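Protein CT_858 (Chlamydia trachomatis, PDB 3DOR) acts as a secreted chlamydial protease, probably a serine-type endopeptidase related to the S41 peptidases, and is found as a dimer in its mature form. Local coordinates at residues Gly274-Ser282 with Lys292-Thr300; Ile324-Leu334 with Val451-Val459. All coordinates share one frame; numbering follows the deposited sequence.

Contact 1 (Gly274-Ser282 with Lys292-Thr300)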
ATOM      1  N   GLY B 274       2.198 -16.329  28.504  1.00 40.98           N
ATOM      2  CA  GLY B 274       2.396 -15.927  27.122  1.00 37.27           C
ATOM      3  C   GLY B 274       2.421 -14.438  26.811  1.00 36.54           C
ATOM      4  O   GLY B 274       2.996 -13.631  27.544  1.00 35.61           O
ATOM      5  N   LEU B 275       1.783 -14.089  25.699  1.00 32.18           N
ATOM      6  CA  LEU B 275       1.699 -12.720  25.212  1.00 30.77           C
ATOM      7  C   LEU B 275       0.790 -11.812  26.050  1.00 29.16           C
ATOM      8  O   LEU B 275       1.098 -10.640  26.259  1.00 29.02           O
ATOM      9  CB  LEU B 275       1.198 -12.747  23.764  1.00 31.31           C
ATOM     10  CG  LEU B 275       2.095 -12.263  22.619  1.00 34.78           C
ATOM     11  CD1 LEU B 275       3.535 -12.729  22.797  1.00 35.74           C
ATOM     12  CD2 LEU B 275       1.517 -12.781  21.311  1.00 33.36           C
ATOM     13  N   PHE B 276      -0.328 -12.355  26.520  1.00 26.65           N
ATOM     14  CA  PHE B 276      -1.290 -11.589  27.311  1.00 24.87           C
ATOM     15  C   PHE B 276      -1.004 -11.571  28.805  1.00 24.50           C
ATOM     16  O   PHE B 276      -0.522 -12.552  29.371  1.00 25.27           O
ATOM     17  CB  PHE B 276      -2.715 -12.160  27.172  1.00 23.07           C
ATOM     18  CG  PHE B 276      -3.303 -12.060  25.798  1.00 22.94           C
ATOM     19  CD1 PHE B 276      -3.108 -13.070  24.866  1.00 23.13           C
ATOM     20  CD2 PHE B 276      -4.095 -10.969  25.451  1.00 23.17           C
ATOM     21  CE1 PHE B 276      -3.705 -12.998  23.593  1.00 25.17           C
ATOM     22  CE2 PHE B 276      -4.694 -10.885  24.186  1.00 24.96           C
ATOM     23  CZ  PHE B 276      -4.500 -11.902  23.256  1.00 23.50           C
ATOM     24  N   ARG B 277      -1.323 -10.460  29.453  1.00 23.27           N
ATOM     25  CA  ARG B 277      -1.187 -10.407  30.899  1.00 23.50           C
ATOM     26  C   ARG B 277      -2.520 -11.004  31.371  1.00 23.41           C
ATOM     27  O   ARG B 277      -3.594 -10.470  31.077  1.00 23.20           O
ATOM     28  CB  ARG B 277      -1.064  -8.970  31.420  1.00 22.84           C
ATOM     29  CG  ARG B 277      -1.066  -8.920  32.948  1.00 24.36           C
ATOM     30  CD  ARG B 277      -0.828  -7.532  33.525  1.00 26.30           C
ATOM     31  NE  ARG B 277      -0.814  -7.587  34.984  1.00 25.98           N
ATOM     32  CZ  ARG B 277      -0.933  -6.533  35.781  1.00 28.61           C
ATOM     33  NH1 ARG B 277      -1.074  -5.319  35.270  1.00 31.07           N
ATOM     34  NH2 ARG B 277      -0.931  -6.694  37.093  1.00 28.10           N
ATOM     35  N   ALA B 278      -2.457 -12.117  32.085  1.00 21.88           N
ATOM     36  CA  ALA B 278      -3.668 -12.754  32.554  1.00 21.02           C
ATOM     37  C   ALA B 278      -3.370 -13.592  33.781  1.00 23.49           C
ATOM     38  O   ALA B 278      -2.339 -14.273  33.846  1.00 23.63           O
ATOM     39  CB  ALA B 278      -4.253 -13.628  31.447  1.00 21.60           C
ATOM     40  N   TYR B 279      -4.271 -13.543  34.753  1.00 20.93           N
ATOM     41  CA  TYR B 279      -4.074 -14.304  35.966  1.00 22.49           C
ATOM     42  C   TYR B 279      -5.382 -14.511  36.694  1.00 23.23           C
ATOM     43  O   TYR B 279      -6.436 -14.038  36.262  1.00 22.59           O
ATOM     44  CB  TYR B 279      -3.061 -13.587  36.876  1.00 23.73           C
ATOM     45  CG  TYR B 279      -3.500 -12.218  37.357  1.00 24.62           C
ATOM     46  CD1 TYR B 279      -4.304 -12.082  38.484  1.00 24.29           C
ATOM     47  CD2 TYR B 279      -3.130 -11.058  36.665  1.00 25.18           C
ATOM     48  CE1 TYR B 279      -4.738 -10.832  38.918  1.00 25.48           C
ATOM     49  CE2 TYR B 279      -3.559  -9.798  37.092  1.00 24.66           C
ATOM     50  CZ  TYR B 279      -4.364  -9.698  38.217  1.00 26.22           C
ATOM     51  OH  TYR B 279      -4.816  -8.469  38.639  1.00 29.77           O
ATOM     52  N   ILE B 280      -5.307 -15.247  37.792  1.00 23.59           N
ATOM     53  CA  ILE B 280      -6.462 -15.523  38.623  1.00 25.21           C
ATOM     54  C   ILE B 280      -6.050 -15.152  40.034  1.00 27.10           C
ATOM     55  O   ILE B 280      -4.967 -15.531  40.468  1.00 29.59           O
ATOM     56  CB  ILE B 280      -6.834 -17.016  38.606  1.00 24.50           C
ATOM     57  CG1 ILE B 280      -7.210 -17.456  37.191  1.00 24.76           C
ATOM     58  CG2 ILE B 280      -7.995 -17.268  39.541  1.00 24.99           C
ATOM     59  CD1 ILE B 280      -7.629 -18.924  37.104  1.00 23.33           C
ATOM     60  N   SER B 281      -6.894 -14.391  40.727  1.00 27.99           N
ATOM     61  CA  SER B 281      -6.637 -13.988  42.109  1.00 30.49           C
ATOM     62  C   SER B 281      -7.908 -14.235  42.899  1.00 31.36           C
ATOM     63  O   SER B 281      -8.933 -14.582  42.328  1.00 31.31           O
ATOM     64  CB  SER B 281      -6.294 -12.499  42.207  1.00 30.64           C
ATOM     65  OG  SER B 281      -5.083 -12.201  41.544  1.00 37.08           O
ATOM     66  N   SER B 282      -7.836 -14.065  44.213  1.00 34.19           N
ATOM     67  CA  SER B 282      -9.010 -14.239  45.060  1.00 37.20           C
ATOM     68  C   SER B 282      -9.508 -12.863  45.472  1.00 37.30           C
ATOM     69  O   SER B 282      -8.730 -12.024  45.922  1.00 39.82           O
ATOM     70  CB  SER B 282      -8.654 -15.046  46.305  1.00 38.45           C
ATOM     71  OG  SER B 282      -7.540 -14.471  46.960  1.00 42.98           O
ATOM     72  N   LYS B 292     -12.926 -16.664  43.394  1.00 25.90           N
ATOM     73  CA  LYS B 292     -11.802 -16.717  42.469  1.00 26.79           C
ATOM     74  C   LYS B 292     -12.204 -15.881  41.264  1.00 26.03           C
ATOM     75  O   LYS B 292     -13.268 -16.078  40.686  1.00 24.82           O
ATOM     76  CB  LYS B 292     -11.497 -18.158  42.049  1.00 29.09           C
ATOM     77  CG  LYS B 292     -11.183 -19.075  43.224  1.00 30.93           C
ATOM     78  CD  LYS B 292     -10.272 -20.227  42.823  1.00 34.34           C
ATOM     79  CE  LYS B 292     -10.919 -21.137  41.814  1.00 36.28           C
ATOM     80  NZ  LYS B 292      -9.988 -22.212  41.353  1.00 36.25           N
ATOM     81  N   VAL B 293     -11.363 -14.928  40.899  1.00 25.58           N
ATOM     82  CA  VAL B 293     -11.683 -14.061  39.777  1.00 26.11           C
ATOM     83  C   VAL B 293     -10.550 -13.947  38.774  1.00 24.74           C
ATOM     84  O   VAL B 293      -9.389 -13.800  39.143  1.00 22.97           O
ATOM     85  CB  VAL B 293     -12.062 -12.644  40.281  1.00 26.69           C
ATOM     86  CG1 VAL B 293     -12.351 -11.717  39.101  1.00 25.33           C
ATOM     87  CG2 VAL B 293     -13.286 -12.736  41.206  1.00 24.43           C
ATOM     88  N   GLY B 294     -10.897 -14.020  37.497  1.00 24.75           N
ATOM     89  CA  GLY B 294      -9.881 -13.892  36.473  1.00 24.12           C
ATOM     90  C   GLY B 294      -9.656 -12.442  36.098  1.00 24.49           C
ATOM     91  O   GLY B 294     -10.559 -11.605  36.228  1.00 24.61           O
ATOM     92  N   PHE B 295      -8.434 -12.139  35.669  1.00 25.06           N
ATOM     93  CA  PHE B 295      -8.063 -10.806  35.218  1.00 23.64           C
ATOM     94  C   PHE B 295      -7.334 -10.987  33.890  1.00 24.92           C
ATOM     95  O   PHE B 295      -6.395 -11.783  33.778  1.00 23.57           O
ATOM     96  CB  PHE B 295      -7.136 -10.093  36.199  1.00 23.77           C
ATOM     97  CG  PHE B 295      -6.683  -8.722  35.712  1.00 26.02           C
ATOM     98  CD1 PHE B 295      -7.408  -7.575  36.028  1.00 26.17           C
ATOM     99  CD2 PHE B 295      -5.560  -8.594  34.895  1.00 24.94           C
ATOM    100  CE1 PHE B 295      -7.024  -6.321  35.540  1.00 25.18           C
ATOM    101  CE2 PHE B 295      -5.167  -7.345  34.401  1.00 26.60           C
ATOM    102  CZ  PHE B 295      -5.900  -6.207  34.723  1.00 27.17           C
ATOM    103  N   LEU B 296      -7.778 -10.249  32.887  1.00 24.15           N
ATOM    104  CA  LEU B 296      -7.196 -10.324  31.559  1.00 25.28           C
ATOM    105  C   LEU B 296      -7.136  -8.919  30.974  1.00 24.37           C
ATOM    106  O   LEU B 296      -8.099  -8.175  31.067  1.00 24.24           O
ATOM    107  CB  LEU B 296      -8.072 -11.212  30.668  1.00 24.87           C
ATOM    108  CG  LEU B 296      -7.750 -11.389  29.177  1.00 28.12           C
ATOM    109  CD1 LEU B 296      -8.068 -10.122  28.417  1.00 33.64           C
ATOM    110  CD2 LEU B 296      -6.291 -11.754  29.005  1.00 26.59           C
ATOM    111  N   ARG B 297      -6.003  -8.542  30.392  1.00 24.56           N
ATOM    112  CA  ARG B 297      -5.910  -7.226  29.762  1.00 24.23           C
ATOM    113  C   ARG B 297      -5.824  -7.427  28.251  1.00 23.00           C
ATOM    114  O   ARG B 297      -5.027  -8.245  27.782  1.00 25.51           O
ATOM    115  CB  ARG B 297      -4.673  -6.455  30.257  1.00 23.61           C
ATOM    116  CG  ARG B 297      -4.441  -5.129  29.515  1.00 24.78           C
ATOM    117  CD  ARG B 297      -3.299  -4.265  30.092  1.00 22.43           C
ATOM    118  NE  ARG B 297      -2.933  -3.235  29.121  1.00 24.80           N
ATOM    119  CZ  ARG B 297      -3.740  -2.243  28.741  1.00 24.78           C
ATOM    120  NH1 ARG B 297      -4.956  -2.119  29.261  1.00 25.12           N
ATOM    121  NH2 ARG B 297      -3.363  -1.416  27.781  1.00 23.77           N
ATOM    122  N   ILE B 298      -6.680  -6.739  27.495  1.00 19.56           N
ATOM    123  CA  ILE B 298      -6.637  -6.811  26.028  1.00 20.92           C
ATOM    124  C   ILE B 298      -5.994  -5.465  25.715  1.00 21.81           C
ATOM    125  O   ILE B 298      -6.634  -4.424  25.845  1.00 23.67           O
ATOM    126  CB  ILE B 298      -8.058  -6.897  25.402  1.00 20.07           C
ATOM    127  CG1 ILE B 298      -8.753  -8.187  25.841  1.00 18.27           C
ATOM    128  CG2 ILE B 298      -7.967  -6.868  23.880  1.00 17.05           C
ATOM    129  CD1 ILE B 298     -10.182  -8.341  25.289  1.00 19.70           C
ATOM    130  N   PRO B 299      -4.716  -5.466  25.303  1.00 23.10           N
ATOM    131  CA  PRO B 299      -3.985  -4.234  25.002  1.00 22.45           C
ATOM    132  C   PRO B 299      -4.232  -3.538  23.666  1.00 24.45           C
ATOM    133  O   PRO B 299      -4.165  -2.304  23.579  1.00 25.18           O
ATOM    134  CB  PRO B 299      -2.531  -4.666  25.184  1.00 21.88           C
ATOM    135  CG  PRO B 299      -2.540  -6.037  24.579  1.00 22.60           C
ATOM    136  CD  PRO B 299      -3.862  -6.650  25.064  1.00 23.94           C
ATOM    137  N   THR B 300      -4.509  -4.316  22.629  1.00 22.68           N
ATOM    138  CA  THR B 300      -4.747  -3.753  21.306  1.00 22.37           C
ATOM    139  C   THR B 300      -5.513  -4.760  20.468  1.00 24.89           C
ATOM    140  O   THR B 300      -5.537  -5.951  20.799  1.00 24.51           O
ATOM    141  CB  THR B 300      -3.419  -3.457  20.583  1.00 22.74           C
ATOM    142  OG1 THR B 300      -3.693  -3.024  19.246  1.00 22.06           O
ATOM    143  CG2 THR B 300      -2.550  -4.717  20.520  1.00 20.86           C
TER
HETATM  144  O   HOH W   1      -2.180  -8.138  27.934  1.00 22.70           O

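Contact 2 (Ile324-Leu334 with Val451-Val459)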
ATOM      1  N   ILE B 324      -9.006 -18.291  28.126  1.00 24.75           N
ATOM      2  CA  ILE B 324     -10.425 -18.346  28.433  1.00 24.47           C
ATOM      3  C   ILE B 324     -10.849 -19.739  28.902  1.00 26.68           C
ATOM      4  O   ILE B 324     -11.659 -19.869  29.824  1.00 24.63           O
ATOM      5  CB  ILE B 324     -11.281 -17.923  27.227  1.00 25.27           C
ATOM      6  CG1 ILE B 324     -10.902 -16.503  26.796  1.00 26.38           C
ATOM      7  CG2 ILE B 324     -12.756 -17.957  27.612  1.00 23.83           C
ATOM      8  CD1 ILE B 324     -11.013 -15.467  27.918  1.00 26.37           C
ATOM      9  N   GLN B 325     -10.308 -20.784  28.283  1.00 28.07           N
ATOM     10  CA  GLN B 325     -10.652 -22.134  28.719  1.00 30.65           C
ATOM     11  C   GLN B 325     -10.235 -22.303  30.179  1.00 28.82           C
ATOM     12  O   GLN B 325     -10.959 -22.886  30.971  1.00 29.52           O
ATOM     13  CB  GLN B 325      -9.969 -23.190  27.845  1.00 33.82           C
ATOM     14  CG  GLN B 325     -10.731 -23.501  26.573  1.00 42.59           C
ATOM     15  CD  GLN B 325     -10.014 -24.514  25.686  1.00 48.96           C
ATOM     16  OE1 GLN B 325      -8.858 -24.305  25.292  1.00 51.75           O
ATOM     17  NE2 GLN B 325     -10.699 -25.610  25.361  1.00 50.02           N
ATOM     18  N   VAL B 326      -9.067 -21.788  30.542  1.00 28.61           N
ATOM     19  CA  VAL B 326      -8.622 -21.873  31.927  1.00 26.54           C
ATOM     20  C   VAL B 326      -9.592 -21.104  32.827  1.00 26.22           C
ATOM     21  O   VAL B 326      -9.956 -21.576  33.902  1.00 28.56           O
ATOM     22  CB  VAL B 326      -7.208 -21.286  32.102  1.00 25.87           C
ATOM     23  CG1 VAL B 326      -6.902 -21.080  33.601  1.00 25.51           C
ATOM     24  CG2 VAL B 326      -6.179 -22.230  31.478  1.00 29.63           C
ATOM     25  N   PHE B 327     -10.011 -19.919  32.390  1.00 24.74           N
ATOM     26  CA  PHE B 327     -10.933 -19.100  33.188  1.00 24.06           C
ATOM     27  C   PHE B 327     -12.288 -19.780  33.359  1.00 23.59           C
ATOM     28  O   PHE B 327     -12.880 -19.729  34.432  1.00 24.72           O
ATOM     29  CB  PHE B 327     -11.158 -17.718  32.537  1.00 21.15           C
ATOM     30  CG  PHE B 327      -9.994 -16.762  32.672  1.00 22.50           C
ATOM     31  CD1 PHE B 327      -9.830 -15.722  31.766  1.00 21.91           C
ATOM     32  CD2 PHE B 327      -9.104 -16.859  33.727  1.00 21.44           C
ATOM     33  CE1 PHE B 327      -8.795 -14.791  31.918  1.00 21.97           C
ATOM     34  CE2 PHE B 327      -8.072 -15.937  33.883  1.00 21.65           C
ATOM     35  CZ  PHE B 327      -7.918 -14.904  32.982  1.00 21.19           C
ATOM     36  N   SER B 328     -12.786 -20.410  32.300  1.00 24.81           N
ATOM     37  CA  SER B 328     -14.087 -21.075  32.365  1.00 27.56           C
ATOM     38  C   SER B 328     -14.171 -22.171  33.421  1.00 27.04           C
ATOM     39  O   SER B 328     -15.242 -22.438  33.952  1.00 27.96           O
ATOM     40  CB  SER B 328     -14.460 -21.676  31.006  1.00 28.40           C
ATOM     41  OG  SER B 328     -14.658 -20.667  30.042  1.00 33.79           O
ATOM     42  N   SER B 329     -13.045 -22.796  33.737  1.00 25.81           N
ATOM     43  CA  SER B 329     -13.052 -23.876  34.715  1.00 26.98           C
ATOM     44  C   SER B 329     -12.419 -23.548  36.063  1.00 26.83           C
ATOM     45  O   SER B 329     -12.422 -24.376  36.968  1.00 30.42           O
ATOM     46  CB  SER B 329     -12.339 -25.101  34.129  1.00 26.70           C
ATOM     47  OG  SER B 329     -13.039 -25.609  33.012  1.00 28.90           O
ATOM     48  N   ASN B 330     -11.884 -22.349  36.219  1.00 25.60           N
ATOM     49  CA  ASN B 330     -11.215 -22.021  37.470  1.00 25.33           C
ATOM     50  C   ASN B 330     -11.542 -20.643  37.982  1.00 26.98           C
ATOM     51  O   ASN B 330     -10.776 -20.069  38.756  1.00 27.52           O
ATOM     52  CB  ASN B 330      -9.713 -22.122  37.257  1.00 22.36           C
ATOM     53  CG  ASN B 330      -9.287 -23.513  36.884  1.00 25.73           C
ATOM     54  OD1 ASN B 330      -9.083 -24.359  37.753  1.00 26.60           O
ATOM     55  ND2 ASN B 330      -9.173 -23.773  35.582  1.00 27.45           N
ATOM     56  N   THR B 331     -12.706 -20.138  37.600  1.00 24.68           N
ATOM     57  CA  THR B 331     -13.053 -18.788  37.970  1.00 25.76           C
ATOM     58  C   THR B 331     -14.576 -18.605  38.118  1.00 26.46           C
ATOM     59  O   THR B 331     -15.356 -19.409  37.600  1.00 23.67           O
ATOM     60  CB  THR B 331     -12.433 -17.888  36.865  1.00 27.75           C
ATOM     61  OG1 THR B 331     -11.540 -16.937  37.447  1.00 33.13           O
ATOM     62  CG2 THR B 331     -13.480 -17.252  36.039  1.00 20.98           C
ATOM     63  N   GLU B 332     -14.994 -17.567  38.840  1.00 27.57           N
ATOM     64  CA  GLU B 332     -16.423 -17.274  39.030  1.00 27.22           C
ATOM     65  C   GLU B 332     -16.850 -16.027  38.242  1.00 26.22           C
ATOM     66  O   GLU B 332     -18.028 -15.811  37.992  1.00 26.91           O
ATOM     67  CB  GLU B 332     -16.742 -17.038  40.516  1.00 28.26           C
ATOM     68  CG  GLU B 332     -16.625 -18.269  41.412  1.00 30.26           C
ATOM     69  CD  GLU B 332     -16.725 -17.915  42.893  1.00 31.95           C
ATOM     70  OE1 GLU B 332     -17.797 -17.441  43.334  1.00 33.19           O
ATOM     71  OE2 GLU B 332     -15.728 -18.104  43.620  1.00 31.81           O
ATOM     72  N   ALA B 333     -15.890 -15.183  37.899  1.00 25.89           N
ATOM     73  CA  ALA B 333     -16.166 -13.965  37.141  1.00 25.83           C
ATOM     74  C   ALA B 333     -14.856 -13.567  36.484  1.00 24.30           C
ATOM     75  O   ALA B 333     -13.807 -14.095  36.839  1.00 23.68           O
ATOM     76  CB  ALA B 333     -16.664 -12.851  38.062  1.00 20.99           C
ATOM     77  N   LEU B 334     -14.918 -12.630  35.544  1.00 22.98           N
ATOM     78  CA  LEU B 334     -13.733 -12.213  34.816  1.00 21.57           C
ATOM     79  C   LEU B 334     -13.660 -10.696  34.656  1.00 23.12           C
ATOM     80  O   LEU B 334     -14.626 -10.059  34.230  1.00 22.60           O
ATOM     81  CB  LEU B 334     -13.761 -12.844  33.421  1.00 22.83           C
ATOM     82  CG  LEU B 334     -12.525 -13.063  32.530  1.00 27.77           C
ATOM     83  CD1 LEU B 334     -12.915 -12.711  31.109  1.00 26.45           C
ATOM     84  CD2 LEU B 334     -11.322 -12.261  32.968  1.00 24.07           C
ATOM     85  N   VAL B 451     -14.591 -22.534  22.714  1.00 33.95           N
ATOM     86  CA  VAL B 451     -14.436 -21.791  23.955  1.00 32.18           C
ATOM     87  C   VAL B 451     -15.413 -20.635  24.063  1.00 30.40           C
ATOM     88  O   VAL B 451     -15.462 -19.747  23.205  1.00 29.66           O
ATOM     89  CB  VAL B 451     -12.955 -21.310  24.149  1.00 34.42           C
ATOM     90  CG1 VAL B 451     -12.048 -22.010  23.147  1.00 33.25           C
ATOM     91  CG2 VAL B 451     -12.842 -19.811  24.033  1.00 36.06           C
ATOM     92  N   GLN B 452     -16.203 -20.672  25.133  1.00 28.93           N
ATOM     93  CA  GLN B 452     -17.224 -19.668  25.405  1.00 29.42           C
ATOM     94  C   GLN B 452     -17.266 -19.309  26.891  1.00 30.38           C
ATOM     95  O   GLN B 452     -17.775 -20.088  27.693  1.00 35.49           O
ATOM     96  CB  GLN B 452     -18.616 -20.203  25.023  1.00 28.64           C
ATOM     97  CG  GLN B 452     -18.803 -20.659  23.577  1.00 30.07           C
ATOM     98  CD  GLN B 452     -20.104 -21.432  23.390  1.00 31.61           C
ATOM     99  OE1 GLN B 452     -20.986 -21.385  24.246  1.00 34.28           O
ATOM    100  NE2 GLN B 452     -20.232 -22.135  22.266  1.00 31.36           N
ATOM    101  N   TYR B 453     -16.751 -18.151  27.280  1.00 28.05           N
ATOM    102  CA  TYR B 453     -16.838 -17.791  28.690  1.00 25.94           C
ATOM    103  C   TYR B 453     -18.287 -17.347  28.913  1.00 25.55           C
ATOM    104  O   TYR B 453     -18.780 -16.454  28.216  1.00 25.98           O
ATOM    105  CB  TYR B 453     -15.881 -16.656  29.020  1.00 23.15           C
ATOM    106  CG  TYR B 453     -15.722 -16.434  30.511  1.00 25.18           C
ATOM    107  CD1 TYR B 453     -15.054 -17.364  31.306  1.00 25.36           C
ATOM    108  CD2 TYR B 453     -16.243 -15.296  31.128  1.00 24.96           C
ATOM    109  CE1 TYR B 453     -14.907 -17.170  32.674  1.00 23.73           C
ATOM    110  CE2 TYR B 453     -16.101 -15.093  32.497  1.00 23.76           C
ATOM    111  CZ  TYR B 453     -15.431 -16.035  33.261  1.00 22.73           C
ATOM    112  OH  TYR B 453     -15.276 -15.840  34.609  1.00 22.22           O
ATOM    113  N   SER B 454     -18.973 -17.960  29.873  1.00 23.21           N
ATOM    114  CA  SER B 454     -20.371 -17.623  30.121  1.00 23.27           C
ATOM    115  C   SER B 454     -20.653 -17.081  31.508  1.00 23.53           C
ATOM    116  O   SER B 454     -21.805 -16.953  31.891  1.00 24.52           O
ATOM    117  CB  SER B 454     -21.263 -18.851  29.874  1.00 24.92           C
ATOM    118  OG  SER B 454     -20.879 -19.940  30.709  1.00 26.21           O
ATOM    119  N   LYS B 455     -19.612 -16.774  32.270  1.00 23.66           N
ATOM    120  CA  LYS B 455     -19.813 -16.238  33.605  1.00 23.11           C
ATOM    121  C   LYS B 455     -19.791 -14.713  33.563  1.00 22.87           C
ATOM    122  O   LYS B 455     -19.524 -14.131  32.525  1.00 21.06           O
ATOM    123  CB  LYS B 455     -18.742 -16.794  34.543  1.00 24.65           C
ATOM    124  CG  LYS B 455     -18.838 -18.300  34.614  1.00 26.53           C
ATOM    125  CD  LYS B 455     -17.783 -18.941  35.463  1.00 32.81           C
ATOM    126  CE  LYS B 455     -17.817 -20.458  35.247  1.00 33.52           C
ATOM    127  NZ  LYS B 455     -17.054 -21.184  36.279  1.00 39.33           N
ATOM    128  N   PRO B 456     -20.087 -14.050  34.689  1.00 24.33           N
ATOM    129  CA  PRO B 456     -20.070 -12.585  34.648  1.00 24.51           C
ATOM    130  C   PRO B 456     -18.741 -11.951  34.250  1.00 24.07           C
ATOM    131  O   PRO B 456     -17.665 -12.469  34.541  1.00 22.47           O
ATOM    132  CB  PRO B 456     -20.563 -12.176  36.044  1.00 23.62           C
ATOM    133  CG  PRO B 456     -20.435 -13.426  36.876  1.00 29.20           C
ATOM    134  CD  PRO B 456     -20.708 -14.544  35.929  1.00 26.22           C
ATOM    135  N   ILE B 457     -18.845 -10.828  33.552  1.00 22.11           N
ATOM    136  CA  ILE B 457     -17.690 -10.108  33.062  1.00 21.95           C
ATOM    137  C   ILE B 457     -17.777  -8.628  33.389  1.00 23.59           C
ATOM    138  O   ILE B 457     -18.844  -8.000  33.250  1.00 23.56           O
ATOM    139  CB  ILE B 457     -17.573 -10.224  31.512  1.00 21.41           C
ATOM    140  CG1 ILE B 457     -17.439 -11.689  31.097  1.00 21.49           C
ATOM    141  CG2 ILE B 457     -16.369  -9.423  31.018  1.00 18.16           C
ATOM    142  CD1 ILE B 457     -17.433 -11.901  29.581  1.00 27.28           C
ATOM    143  N   CYS B 458     -16.651  -8.075  33.822  1.00 21.01           N
ATOM    144  CA  CYS B 458     -16.563  -6.655  34.112  1.00 20.60           C
ATOM    145  C   CYS B 458     -15.454  -6.105  33.223  1.00 21.31           C
ATOM    146  O   CYS B 458     -14.301  -6.531  33.335  1.00 23.17           O
ATOM    147  CB  CYS B 458     -16.214  -6.416  35.579  1.00 24.17           C
ATOM    148  SG  CYS B 458     -15.964  -4.668  35.959  1.00 28.35           S
ATOM    149  N   VAL B 459     -15.800  -5.182  32.328  1.00 21.23           N
ATOM    150  CA  VAL B 459     -14.817  -4.585  31.428  1.00 19.87           C
ATOM    151  C   VAL B 459     -14.422  -3.195  31.906  1.00 21.96           C
ATOM    152  O   VAL B 459     -15.284  -2.359  32.200  1.00 22.18           O
ATOM    153  CB  VAL B 459     -15.367  -4.450  29.973  1.00 18.68           C
ATOM    154  CG1 VAL B 459     -14.277  -3.920  29.043  1.00 16.57           C
ATOM    155  CG2 VAL B 459     -15.872  -5.775  29.482  1.00 16.22           C
TER
HETATM  156  O   HOH W   2     -17.715 -20.046  31.299  1.00 29.85           O
HETATM  157  O   HOH W   3     -15.720 -22.179  27.698  1.00 50.60           O

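Contact 1 (Gly274-Ser282 with Lys292-Thr300)
The rings of Y279 and F295 lie nearly parallel, with 20° between their planes, but are slid so far apart that they barely overlap. What covers the Y279 face is the F295 CB methylene, 3.7 Å from the ring centroid in a CH-pi contact. In return, Y279 OH stands over one face of the F295 ring, displaced toward the rim, and takes a hydrogen bond from I265 N, just ahead of strand 268-271. The crowded rotamer of Y279, with CG between the backbone N and the carbonyl carbon (chi1 63°), brings its ring alongside F295, under the CB methylene; CE2 comes within 3.2 Å of F295 CD2, a tight fit. F295 CE2 also meets one face of the R277 guanidinium, whose NH1 is bound by L262 O and D259 O. At the F276 ring it is the edge that is used: CD2 meets R297 O at 3.7 Å, near the ring plane.

These groups decorate a beta hairpin, strands 278-284 and 290-297, in the mixed sheet of the S41 peptidase part. Y279 and F295 form a hydrogen-bonded antiparallel pair, with F295 N reaching Y279 O at 2.8 Å, and S281 and V293 form the next. Beyond the first of these pairs, R297 N bonds R277 O at 3.2 Å, and one water then links R277 N to R297 O. On the reverse face, L296 CD2 packs 3.7 Å from A278 CB and also touches F276 CB, while I280 lies across from the side-chain-less G294; helix 316-330 covers this side through I323 and F327.

Contact 2 (Ile324-Leu334 with Val451-Val459)
Y453 is wedged between the last turns of helix 316-330 and the strand that follows it, and the contact is densest around its ring. L334 lies over one face, its CB 3.4 Å from Y453 CE2, and the backbone N of K455 approaches the opposite face from within the ring's own segment. The edge is lined by F327 O and S328 N, while F327 CB sits 3.8 Å from Y453 CE1. With CG anti to the backbone N (chi1 -168°), Y453 reaches between the helix and the strand, its edge toward F327 and S328, and the I324 side chain crosses it at about a right angle, with I324 CG2 3.7 Å from Y453 CB.

K455 grips the helix-to-strand turn with its extended chain. Its ammonium is held twice: NZ meets T331 O nearly end-on to the carbonyl at 2.8 Å, and it binds S328 O at 3.2 Å from above the carbonyl plane. Beside the S328 carbonyl, near the C-terminal part of the helix, the charge may also be favoured by the helix dipole. Next to it, L334 N bonds P456 O and C458 N bonds L334 O, the latter at 2.9 Å, which starts the parallel pairing of strands 333-337 and 457-461.

The other flank is looser and wetter. A water joins S328 OG to Q452 N; a second, bound by S454 N, reaches the same hydroxyl only weakly, and the exposed Q325 lays its aliphatic part across V451, CG 4.0 Å from V451 CB.

Helix 316-330 is the connection of a beta-alpha-beta crossover between the neighbouring parallel strands 290-297 and 333-337. F327 accordingly packs on I280 and L296 of the hairpin, while helix 549-564 covers A333 and P456 through V559, I563 and L562.

How the contacts relate
Well into the chain, after the N-terminal helices and the PDZ-like sheet, strand 268-271 leads into the hairpin of contact 1, which closes with nine residues between its segments. Contact 2 opens afterwards, when helix 316-330 returns the chain to strand 333-337, and closes 116 residues later as 451-459 arrives. The two are in series, neither nested nor crossed, with centres about 11 Å apart. They meet inside one sheet: strand 290-297 of contact 1 borders strand 333-337 of contact 2, with probable hydrogen bonds from E332 N to K292 O and from G294 N to A333 O. A local hairpin and a distant strand are thereby joined through the central strand 333-337.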